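Local coordinates for predicted sugar phosphatases of the HAD superfamily (Cytophaga hutchinsonii, PDB 2HX1), which is a predicted sugar phosphatase of the HAD superfamily that binds magnesium and probably hydrolyses phosphate monoesters, at residues I51-D55 with K204-F210; G84-K88 with N110-S114; P121-I125 with K152-L156; V166-N171 with A183-T189. All blocks are in the same frame, centred on the assembly; numbering follows the deposited sequence. Where two conformers were deposited one is given.

Contact 1. Residues I51-D55 with K204-F210; sequences IVTND and KPDSQMF
The carboxamide of Asn54 meets both polar backbone atoms of a single residue: Lys204 N donates to Asn54 OD1 (2.9 Å), and Asn54 ND2 donates back to Lys204 O (3.0 Å). Both donors lie in the plane of the carbonyl they meet, on a lone pair. The ND2 bond is the straighter, at 156°, and the pair together fixes the rotation of the amide. Asn168 joins the same network, its O accepting from Asn54 ND2 and its ND2 donating to Lys204 O. A leucine in place of Asn54 would probably leave Lys204 N without this acceptor and Asn168 O without the ND2 donor, and the loop ahead of the cis peptide of Pro205 less firmly placed. The lysine side chain bends at chi3 (-74°), which carries Lys204 NZ to Val52 O, 2.8 Å away and tilted from the carbonyl plane. One water accepts from both Asn54 N and Lys204 NZ. On the apolar side, Val52 CG1 packs 3.7 Å from Met209 CE, the selenomethionine methyl, and 4.0 Å from Phe210 CE1. Lys204 NZ also forms salt bridges with Asp20, a magnesium ligand, and Asp238, a setting consistent with the motif III lysine of HAD enzymes; Thr53 sits where motif II would be expected. Strand 48-53 runs between strands 16-19 and 80-82 of the six-stranded parallel sheet, while helix 208-218 brings Met209 against Ile81 and Phe210 against Met230 of strand 228-232.

Contact 2. Residues G84-K88 with N110-S114; sequences GMITK and NYLVS
Lys88 and Tyr111 form the tight part of the contact: Lys88 CD lies over one face of the phenol, 3.9 Å from the ring centroid and near its normal, a CH-pi contact offset toward the rim. With CG anti to the backbone N (chi1 -169°), the lysine stays extended until a turn at chi4 (62°), which drops Lys88 NZ onto Tyr111 O at 2.8 Å, in the carbonyl plane. The edge of the ring meets the helix backbone, Tyr111 CE2 standing 3.8 Å from Gly84 C. Leu112 wedges in beside them, its CD2 3.6 Å from Lys88 CA, and more loosely against Thr87 CG2. With an alanine for Lys88, the Tyr111 ring loses its aliphatic cover and would probably turn more freely, Tyr111 O being left without its lysine donor. Toward solvent the contact thins out: Val113 is exposed and turns its side chain away, closing a type I turn through Val113 N to Asn110 O. Pro60 of helix 60-69 touches both Tyr111 and Met85. Helix 83-94 follows strand 80-82 of the catalytic sheet, and the turn leads into strand 117-121 of the second sheet, an arrangement consistent with the C2-type cap of NagD-like HAD phosphatases.

Contact 3. Residues P121-I125 with K152-L156; sequences PVSAI and KTVNL
Lys152 leaves its helix with CG beside the backbone N (chi1 -82°) and takes an unusual twist at chi3 (137°), far from a staggered value; together these swing its ammonium across to the turn at 121-125. There Lys152 NZ meets two backbone carbonyls, Ile125 O at 3.1 Å and Ser123 O at 3.2 Å, each a weak hydrogen bond. The turn that presents them is itself held by backbone bonds from Ala124 N to Pro121 O and from Ile125 N to Val122 O. Beneath the lysine, Val122 points toward the helix: its CG1 packs 3.6 Å from Lys152 CB, and its CG2 lies 3.7 Å from Thr153 OG1. That hydroxyl has its hydrogen bond with Asp149 O one turn back, so it meets the valine only by packing. Leu156 adds a looser contact, its CD1 4.5 Å from Ile125 CG2. Val122 also reaches Leu103 and Leu136 on strands 98-103 and 133-138, tying helix 146-159 to the second sheet, while Asn155 OD1 accepts from Val180 N of the third subunit. With only weak polar bonds above a buried aliphatic layer, the contact is probably held mainly by apolar packing, the lysine adding two weak bonds to carbonyls of the turn.

Contact 4. Residues V166-N171 with A183-T189; sequences VANTDN and AIGGVAT
Val166 lays CG1 against Ala188 CB (3.6 Å) and turns CG2 toward the first turn of the helix, near Ile184. CG1 occupies the slot between backbone N and carbonyl carbon (chi1 65°), which points it at the alanine. Farther along, Thr169 OG1 accepts from Gly185 N at 3.0 Å, meeting the helix start, and donates to Asp170 O at 2.8 Å. Ala183, at the N-cap position, sends its N to Asn171 O (3.1 Å, N-H...O 168°), arriving from well above the carbonyl plane. The same Asn171 O receives a CA-H...O contact from Gly186 CA at 3.4 Å. The two backbones come so close here that a beta carbon on Gly185 would run into Thr169 OG1, and one on Gly186 into Asn171 O. One turn further along the helix, Asn171 OD1 lies 2.7 Å from Thr189 OG1. Asp170 N binds a sulfonate oxygen of a HEPES molecule, probably from the crystallisation liquor; loop 168-171 lies beside the magnesium site, consistent with a cap-core interface. Strand 164-167, helix 184-195 and the adjacent parallel strand 199-202 form a beta-alpha-beta crossover of the five-stranded sheet; Ala188 touches Leu138 and Phe199, and Val187 reaches Trp146 of helix 146-159.

Contact 1 closes the longest loop, and contacts 2, 3 and 4 follow one another inside it, consistent with a cap domain inserted between two parts of the catalytic core. Contact 1 includes a strand end of the six-stranded sheet; contacts 3 and 4 belong to the five-stranded one, with centres about 18 Å apart, and both touch the third subunit. Contact 2 sits on the connection between the two sheets, about 15 Å from contact 1 between centres, and Ile86 packs on Met209. Contacts 1 and 4 meet directly: Asn168 bonds to Asn54 and to Lys204 O, joining cap and core beside the magnesium site. Contact 3 is the most remote, about 28 Å from contact 1 between centres.

Contact 1. Residues I51-D55 with K204-F210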
loop_
_atom_site.group_PDB
_atom_site.type_symbol
_atom_site.label_atom_id
_atom_site.label_comp_id
_atom_site.label_asym_id
_atom_site.label_seq_id
_atom_site.Cartn_x
_atom_site.Cartn_y
_atom_site.Cartn_z
ATOM N N ILE A 51 29.214 15.041 -5.744
ATOM C CA ILE A 51 28.270 14.065 -6.250
ATOM C C ILE A 51 27.641 13.416 -5.025
ATOM O O ILE A 51 28.362 12.973 -4.140
ATOM C CB ILE A 51 28.986 13.014 -7.156
ATOM C CG1 ILE A 51 29.478 13.703 -8.444
ATOM C CG2 ILE A 51 28.068 11.845 -7.425
ATOM C CD1 ILE A 51 30.383 12.903 -9.297
ATOM N N VAL A 52 26.309 13.404 -4.967
ATOM C CA VAL A 52 25.558 12.880 -3.834
ATOM C C VAL A 52 24.682 11.779 -4.457
ATOM O O VAL A 52 23.779 12.057 -5.253
ATOM C CB VAL A 52 24.702 13.962 -3.177
ATOM C CG1 VAL A 52 23.898 13.383 -2.053
ATOM C CG2 VAL A 52 25.597 15.102 -2.712
ATOM N N THR A 53 24.994 10.537 -4.106
ATOM C CA THR A 53 24.474 9.390 -4.782
ATOM C C THR A 53 24.016 8.342 -3.774
ATOM O O THR A 53 24.656 8.162 -2.713
ATOM C CB THR A 53 25.559 8.792 -5.687
ATOM O OG1 THR A 53 25.043 7.642 -6.381
ATOM C CG2 THR A 53 26.792 8.391 -4.882
ATOM N N ASN A 54 22.906 7.686 -4.104
ATOM C CA ASN A 54 22.398 6.532 -3.360
ATOM C C ASN A 54 23.025 5.196 -3.807
ATOM O O ASN A 54 22.545 4.133 -3.453
ATOM C CB ASN A 54 20.865 6.452 -3.481
ATOM C CG ASN A 54 20.159 7.482 -2.633
ATOM O OD1 ASN A 54 20.809 8.281 -1.940
ATOM N ND2 ASN A 54 18.812 7.485 -2.681
ATOM N N ASP A 55 24.081 5.247 -4.603
ATOM C CA ASP A 55 24.821 4.050 -4.998
ATOM C C ASP A 55 25.786 3.619 -3.881
ATOM O O ASP A 55 26.805 4.256 -3.713
ATOM C CB ASP A 55 25.566 4.355 -6.296
ATOM C CG ASP A 55 26.257 3.144 -6.887
ATOM O OD1 ASP A 55 26.422 2.106 -6.204
ATOM O OD2 ASP A 55 26.633 3.254 -8.068
ATOM N N LYS A 204 19.119 9.778 -0.067
ATOM C CA LYS A 204 18.079 10.707 -0.489
ATOM C C LYS A 204 16.758 9.950 -0.541
ATOM O O LYS A 204 16.733 8.821 -1.012
ATOM C CB LYS A 204 18.406 11.296 -1.875
ATOM C CG LYS A 204 19.829 11.928 -2.007
ATOM C CD LYS A 204 20.152 12.278 -3.452
ATOM C CE LYS A 204 20.465 11.051 -4.306
ATOM N NZ LYS A 204 21.030 11.427 -5.610
ATOM N N PRO A 205 15.655 10.585 -0.111
ATOM C CA PRO A 205 15.440 11.979 0.296
ATOM C C PRO A 205 15.771 12.355 1.761
ATOM O O PRO A 205 15.407 13.461 2.211
ATOM C CB PRO A 205 13.946 12.146 0.084
ATOM C CG PRO A 205 13.388 10.811 0.444
ATOM C CD PRO A 205 14.402 9.814 -0.078
ATOM N N ASP A 206 16.446 11.466 2.495
ATOM C CA ASP A 206 16.981 11.812 3.825
ATOM C C ASP A 206 18.025 12.902 3.603
ATOM O O ASP A 206 18.408 13.165 2.461
ATOM C CB ASP A 206 17.678 10.625 4.506
ATOM C CG ASP A 206 16.711 9.488 4.926
ATOM O OD1 ASP A 206 15.449 9.654 4.875
ATOM O OD2 ASP A 206 17.259 8.429 5.343
ATOM N N SER A 207 18.490 13.503 4.700
ATOM C CA SER A 207 19.308 14.710 4.655
ATOM C C SER A 207 20.705 14.563 5.261
ATOM O O SER A 207 21.444 15.568 5.329
ATOM C CB SER A 207 18.580 15.830 5.374
ATOM O OG SER A 207 18.546 15.587 6.766
ATOM N N GLN A 208 21.081 13.347 5.695
ATOM C CA GLN A 208 22.392 13.157 6.337
ATOM C C GLN A 208 23.538 13.475 5.417
ATOM O O GLN A 208 24.497 14.105 5.838
ATOM C CB GLN A 208 22.583 11.748 6.942
ATOM C CG GLN A 208 21.651 11.442 8.142
ATOM C CD GLN A 208 22.121 10.257 9.005
ATOM O OE1 GLN A 208 23.131 10.353 9.690
ATOM N NE2 GLN A 208 21.377 9.144 8.973
HETATM N N MSE A 209 23.446 13.063 4.159
HETATM C CA MSE A 209 24.560 13.278 3.233
HETATM C C MSE A 209 24.731 14.766 2.932
HETATM O O MSE A 209 25.896 15.289 2.895
HETATM C CB MSE A 209 24.380 12.498 1.949
HETATM C CG MSE A 209 24.684 11.012 2.087
HETATM SE SE MSE A 209 24.503 10.116 0.367
HETATM C CE MSE A 209 22.654 10.453 -0.114
ATOM N N PHE A 210 23.580 15.426 2.730
ATOM C CA PHE A 210 23.525 16.869 2.512
ATOM C C PHE A 210 24.175 17.569 3.683
ATOM O O PHE A 210 24.966 18.467 3.505
ATOM C CB PHE A 210 22.084 17.394 2.411
ATOM C CG PHE A 210 21.289 16.878 1.227
ATOM C CD1 PHE A 210 21.883 16.561 0.025
ATOM C CD2 PHE A 210 19.913 16.736 1.336
ATOM C CE1 PHE A 210 21.112 16.109 -1.056
ATOM C CE2 PHE A 210 19.150 16.276 0.287
ATOM C CZ PHE A 210 19.747 15.964 -0.923
HETATM O O HOH W 1 21.255 8.350 -6.361
#

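Contact 2. Residues G84-K88 with N110-S114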
loop_
_atom_site.group_PDB
_atom_site.type_symbol
_atom_site.label_atom_id
_atom_site.label_comp_id
_atom_site.label_asym_id
_atom_site.label_seq_id
_atom_site.Cartn_x
_atom_site.Cartn_y
_atom_site.Cartn_z
ATOM N N GLY A 84 26.445 4.569 0.891
ATOM C CA GLY A 84 27.267 3.509 1.475
ATOM C C GLY A 84 28.094 3.960 2.668
ATOM O O GLY A 84 28.403 3.155 3.561
HETATM N N MSE A 85 28.432 5.250 2.708
HETATM C CA MSE A 85 29.152 5.801 3.855
HETATM C C MSE A 85 28.284 5.769 5.115
HETATM O O MSE A 85 28.783 5.524 6.223
HETATM C CB MSE A 85 29.608 7.221 3.551
HETATM C CG MSE A 85 30.688 7.258 2.448
HETATM SE SE MSE A 85 30.855 8.975 1.547
HETATM C CE MSE A 85 31.057 10.168 3.145
ATOM N N ILE A 86 26.982 6.008 4.950
ATOM C CA ILE A 86 26.072 5.985 6.067
ATOM C C ILE A 86 25.944 4.566 6.588
ATOM O O ILE A 86 26.005 4.325 7.804
ATOM C CB ILE A 86 24.654 6.476 5.717
ATOM C CG1 ILE A 86 24.668 7.894 5.138
ATOM C CG2 ILE A 86 23.781 6.423 6.979
ATOM C CD1 ILE A 86 23.330 8.304 4.564
ATOM N N THR A 87 25.763 3.627 5.670
ATOM C CA THR A 87 25.651 2.221 6.017
ATOM C C THR A 87 26.859 1.759 6.839
ATOM O O THR A 87 26.697 1.122 7.859
ATOM C CB THR A 87 25.590 1.367 4.773
ATOM O OG1 THR A 87 24.409 1.691 4.040
ATOM C CG2 THR A 87 25.580 -0.106 5.118
ATOM N N LYS A 88 28.052 2.074 6.356
ATOM C CA LYS A 88 29.293 1.728 7.015
ATOM C C LYS A 88 29.321 2.251 8.437
ATOM O O LYS A 88 29.670 1.512 9.349
ATOM C CB LYS A 88 30.489 2.310 6.243
ATOM C CG LYS A 88 31.859 1.795 6.684
ATOM C CD LYS A 88 32.837 1.787 5.493
ATOM C CE LYS A 88 34.243 1.272 5.861
ATOM N NZ LYS A 88 34.258 -0.142 6.338
ATOM N N ASN A 110 33.230 -5.530 -0.030
ATOM C CA ASN A 110 34.606 -5.217 0.412
ATOM C C ASN A 110 34.752 -3.914 1.211
ATOM O O ASN A 110 35.431 -3.860 2.248
ATOM C CB ASN A 110 35.549 -5.191 -0.806
ATOM C CG ASN A 110 36.081 -6.589 -1.189
ATOM O OD1 ASN A 110 36.020 -7.554 -0.399
ATOM N ND2 ASN A 110 36.631 -6.689 -2.404
ATOM N N TYR A 111 34.091 -2.873 0.730
ATOM C CA TYR A 111 34.070 -1.576 1.408
ATOM C C TYR A 111 33.575 -1.655 2.855
ATOM O O TYR A 111 33.960 -0.827 3.687
ATOM C CB TYR A 111 33.145 -0.627 0.641
ATOM C CG TYR A 111 33.010 0.793 1.183
ATOM C CD1 TYR A 111 34.146 1.577 1.489
ATOM C CD2 TYR A 111 31.752 1.383 1.315
ATOM C CE1 TYR A 111 34.017 2.915 1.956
ATOM C CE2 TYR A 111 31.609 2.711 1.765
ATOM C CZ TYR A 111 32.736 3.464 2.098
ATOM O OH TYR A 111 32.560 4.762 2.539
ATOM N N LEU A 112 32.701 -2.615 3.161
ATOM C CA LEU A 112 32.115 -2.669 4.520
ATOM C C LEU A 112 32.933 -3.535 5.477
ATOM O O LEU A 112 32.695 -3.505 6.694
ATOM C CB LEU A 112 30.653 -3.126 4.476
ATOM C CG LEU A 112 29.642 -2.188 3.801
ATOM C CD1 LEU A 112 28.270 -2.872 3.737
ATOM C CD2 LEU A 112 29.531 -0.879 4.544
ATOM N N VAL A 113 33.901 -4.278 4.941
ATOM C CA VAL A 113 34.803 -5.104 5.765
ATOM C C VAL A 113 35.426 -4.261 6.895
ATOM O O VAL A 113 35.820 -3.101 6.688
ATOM C CB VAL A 113 35.887 -5.745 4.850
ATOM C CG1 VAL A 113 37.069 -6.283 5.632
ATOM C CG2 VAL A 113 35.247 -6.835 3.988
ATOM N N SER A 114 35.464 -4.824 8.102
ATOM C CA SER A 114 36.038 -4.123 9.256
ATOM C C SER A 114 36.411 -5.095 10.381
ATOM O O SER A 114 36.123 -6.297 10.298
ATOM C CB SER A 114 35.065 -3.050 9.764
ATOM O OG SER A 114 33.881 -3.634 10.258
#

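Contact 3. Residues P121-I125 with K152-L156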
loop_
_atom_site.group_PDB
_atom_site.type_symbol
_atom_site.label_atom_id
_atom_site.label_comp_id
_atom_site.label_asym_id
_atom_site.label_seq_id
_atom_site.Cartn_x
_atom_site.Cartn_y
_atom_site.Cartn_z
ATOM N N PRO A 121 27.919 -13.750 2.334
ATOM C CA PRO A 121 26.708 -13.675 1.543
ATOM C C PRO A 121 25.600 -14.458 2.225
ATOM O O PRO A 121 25.879 -15.459 2.917
ATOM C CB PRO A 121 27.096 -14.351 0.238
ATOM C CG PRO A 121 28.179 -15.282 0.611
ATOM C CD PRO A 121 28.951 -14.560 1.680
ATOM N N VAL A 122 24.353 -14.040 2.029
ATOM C CA VAL A 122 23.208 -14.811 2.559
ATOM C C VAL A 122 23.318 -16.310 2.213
ATOM O O VAL A 122 22.955 -17.150 3.027
ATOM C CB VAL A 122 21.833 -14.222 2.115
ATOM C CG1 VAL A 122 20.698 -15.205 2.397
ATOM C CG2 VAL A 122 21.557 -12.887 2.844
ATOM N N SER A 123 23.877 -16.636 1.052
ATOM C CA SER A 123 24.052 -18.018 0.621
ATOM C C SER A 123 24.899 -18.875 1.553
ATOM O O SER A 123 24.755 -20.100 1.564
ATOM C CB SER A 123 24.759 -18.044 -0.727
ATOM O OG SER A 123 26.039 -17.474 -0.594
ATOM N N ALA A 124 25.800 -18.243 2.304
ATOM C CA ALA A 124 26.685 -18.959 3.243
ATOM C C ALA A 124 26.154 -18.983 4.660
ATOM O O ALA A 124 26.914 -19.296 5.603
ATOM C CB ALA A 124 28.095 -18.352 3.224
ATOM N N ILE A 125 24.869 -18.653 4.832
ATOM C CA ILE A 125 24.256 -18.665 6.140
ATOM C C ILE A 125 23.391 -19.902 6.258
ATOM O O ILE A 125 22.632 -20.229 5.340
ATOM C CB ILE A 125 23.354 -17.445 6.402
ATOM C CG1 ILE A 125 24.157 -16.154 6.257
ATOM C CG2 ILE A 125 22.709 -17.548 7.810
ATOM C CD1 ILE A 125 25.294 -16.012 7.216
ATOM N N LYS A 152 15.976 -17.464 1.260
ATOM C CA LYS A 152 16.777 -17.512 2.508
ATOM C C LYS A 152 16.694 -16.189 3.286
ATOM O O LYS A 152 16.697 -16.203 4.489
ATOM C CB LYS A 152 18.267 -17.815 2.243
ATOM C CG LYS A 152 18.622 -19.287 2.057
ATOM C CD LYS A 152 20.174 -19.511 1.980
ATOM C CE LYS A 152 20.613 -20.744 2.817
ATOM N NZ LYS A 152 21.969 -21.320 2.482
ATOM N N THR A 153 16.630 -15.049 2.594
ATOM C CA THR A 153 16.540 -13.742 3.271
ATOM C C THR A 153 15.203 -13.578 3.992
ATOM O O THR A 153 15.141 -13.110 5.138
ATOM C CB THR A 153 16.725 -12.593 2.274
ATOM O OG1 THR A 153 18.018 -12.714 1.693
ATOM C CG2 THR A 153 16.609 -11.215 2.953
ATOM N N VAL A 154 14.128 -14.024 3.355
ATOM C CA VAL A 154 12.837 -14.039 4.035
ATOM C C VAL A 154 12.956 -14.830 5.338
ATOM O O VAL A 154 12.576 -14.338 6.406
ATOM C CB VAL A 154 11.684 -14.555 3.116
ATOM C CG1 VAL A 154 10.413 -14.960 3.907
ATOM C CG2 VAL A 154 11.330 -13.505 2.098
ATOM N N ASN A 155 13.519 -16.037 5.271
ATOM C CA ASN A 155 13.629 -16.856 6.458
ATOM C C ASN A 155 14.620 -16.313 7.505
ATOM O O ASN A 155 14.379 -16.433 8.706
ATOM C CB ASN A 155 13.980 -18.272 6.066
ATOM C CG ASN A 155 12.813 -18.983 5.418
ATOM O OD1 ASN A 155 11.740 -19.099 6.024
ATOM N ND2 ASN A 155 13.001 -19.427 4.174
ATOM N N LEU A 156 15.712 -15.699 7.036
ATOM C CA LEU A 156 16.693 -15.093 7.929
ATOM C C LEU A 156 16.049 -14.024 8.788
ATOM O O LEU A 156 16.297 -13.952 9.999
ATOM C CB LEU A 156 17.812 -14.456 7.118
ATOM C CG LEU A 156 18.868 -13.688 7.910
ATOM C CD1 LEU A 156 19.562 -14.598 8.957
ATOM C CD2 LEU A 156 19.853 -13.110 6.907
#

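Contact 4. Residues V166-N171 with A183-T189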
loop_
_atom_site.group_PDB
_atom_site.type_symbol
_atom_site.label_atom_id
_atom_site.label_comp_id
_atom_site.label_asym_id
_atom_site.label_seq_id
_atom_site.Cartn_x
_atom_site.Cartn_y
_atom_site.Cartn_z
ATOM N N VAL A 166 19.298 -1.164 3.298
ATOM C CA VAL A 166 19.549 -1.008 1.866
ATOM C C VAL A 166 19.707 0.481 1.549
ATOM O O VAL A 166 19.133 1.313 2.236
ATOM C CB VAL A 166 18.365 -1.650 1.020
ATOM C CG1 VAL A 166 17.027 -0.892 1.236
ATOM C CG2 VAL A 166 18.716 -1.718 -0.485
ATOM N N ALA A 167 20.466 0.800 0.502
ATOM C CA ALA A 167 20.482 2.142 -0.114
ATOM C C ALA A 167 19.134 2.388 -0.781
ATOM O O ALA A 167 18.592 1.496 -1.442
ATOM C CB ALA A 167 21.569 2.238 -1.173
ATOM N N ASN A 168 18.619 3.599 -0.641
ATOM C CA ASN A 168 17.291 3.939 -1.144
ATOM C C ASN A 168 17.326 4.199 -2.641
ATOM O O ASN A 168 17.005 5.300 -3.096
ATOM C CB ASN A 168 16.755 5.165 -0.421
ATOM C CG ASN A 168 15.279 5.360 -0.650
ATOM O OD1 ASN A 168 14.526 4.404 -0.627
ATOM N ND2 ASN A 168 14.860 6.597 -0.871
ATOM N N THR A 169 17.692 3.186 -3.418
ATOM C CA THR A 169 17.821 3.393 -4.850
ATOM C C THR A 169 16.406 3.355 -5.435
ATOM O O THR A 169 15.430 2.994 -4.755
ATOM C CB THR A 169 18.721 2.319 -5.526
ATOM O OG1 THR A 169 18.003 1.088 -5.660
ATOM C CG2 THR A 169 20.047 2.069 -4.735
ATOM N N ASP A 170 16.301 3.753 -6.692
ATOM C CA ASP A 170 15.074 3.585 -7.436
ATOM C C ASP A 170 14.814 2.080 -7.466
ATOM O O ASP A 170 15.738 1.303 -7.316
ATOM C CB ASP A 170 15.232 4.149 -8.867
ATOM C CG ASP A 170 15.562 5.672 -8.895
ATOM O OD1 ASP A 170 14.911 6.448 -8.142
ATOM O OD2 ASP A 170 16.450 6.081 -9.705
ATOM N N ASN A 171 13.558 1.677 -7.651
ATOM C CA ASN A 171 13.229 0.256 -7.759
ATOM C C ASN A 171 13.782 -0.393 -8.995
ATOM O O ASN A 171 13.989 -1.578 -8.981
ATOM C CB ASN A 171 11.728 0.040 -7.773
ATOM C CG ASN A 171 11.125 0.206 -6.450
ATOM O OD1 ASN A 171 11.763 -0.059 -5.425
ATOM N ND2 ASN A 171 9.872 0.656 -6.431
ATOM N N ALA A 183 16.701 -2.930 -9.430
ATOM C CA ALA A 183 17.853 -2.445 -8.660
ATOM C C ALA A 183 17.753 -2.992 -7.268
ATOM O O ALA A 183 16.732 -3.573 -6.896
ATOM C CB ALA A 183 17.896 -0.928 -8.603
ATOM N N ILE A 184 18.813 -2.807 -6.486
ATOM C CA ILE A 184 18.873 -3.387 -5.133
ATOM C C ILE A 184 17.724 -2.842 -4.236
ATOM O O ILE A 184 17.125 -3.583 -3.440
ATOM C CB ILE A 184 20.281 -3.251 -4.522
ATOM C CG1 ILE A 184 20.426 -4.164 -3.298
ATOM C CG2 ILE A 184 20.651 -1.745 -4.221
ATOM C CD1 ILE A 184 20.215 -5.709 -3.587
ATOM N N GLY A 185 17.370 -1.564 -4.426
ATOM C CA GLY A 185 16.240 -0.980 -3.705
ATOM C C GLY A 185 14.959 -1.661 -4.068
ATOM O O GLY A 185 14.053 -1.804 -3.244
ATOM N N GLY A 186 14.873 -2.087 -5.314
ATOM C CA GLY A 186 13.703 -2.809 -5.808
ATOM C C GLY A 186 13.642 -4.198 -5.226
ATOM O O GLY A 186 12.579 -4.677 -4.893
ATOM N N VAL A 187 14.790 -4.842 -5.086
ATOM C CA VAL A 187 14.847 -6.125 -4.398
ATOM C C VAL A 187 14.330 -5.998 -2.953
ATOM O O VAL A 187 13.597 -6.861 -2.479
ATOM C CB VAL A 187 16.276 -6.716 -4.429
ATOM C CG1 VAL A 187 16.398 -7.989 -3.546
ATOM C CG2 VAL A 187 16.657 -7.024 -5.844
ATOM N N ALA A 188 14.736 -4.942 -2.245
ATOM C CA ALA A 188 14.219 -4.685 -0.905
ATOM C C ALA A 188 12.714 -4.499 -0.976
ATOM O O ALA A 188 11.995 -5.070 -0.173
ATOM C CB ALA A 188 14.905 -3.441 -0.283
ATOM N N THR A 189 12.242 -3.701 -1.941
ATOM C CA THR A 189 10.814 -3.453 -2.111
ATOM C C THR A 189 10.033 -4.770 -2.270
ATOM O O THR A 189 8.945 -4.935 -1.697
ATOM C CB THR A 189 10.557 -2.516 -3.322
ATOM O OG1 THR A 189 11.103 -1.216 -3.049
ATOM C CG2 THR A 189 9.074 -2.384 -3.611
#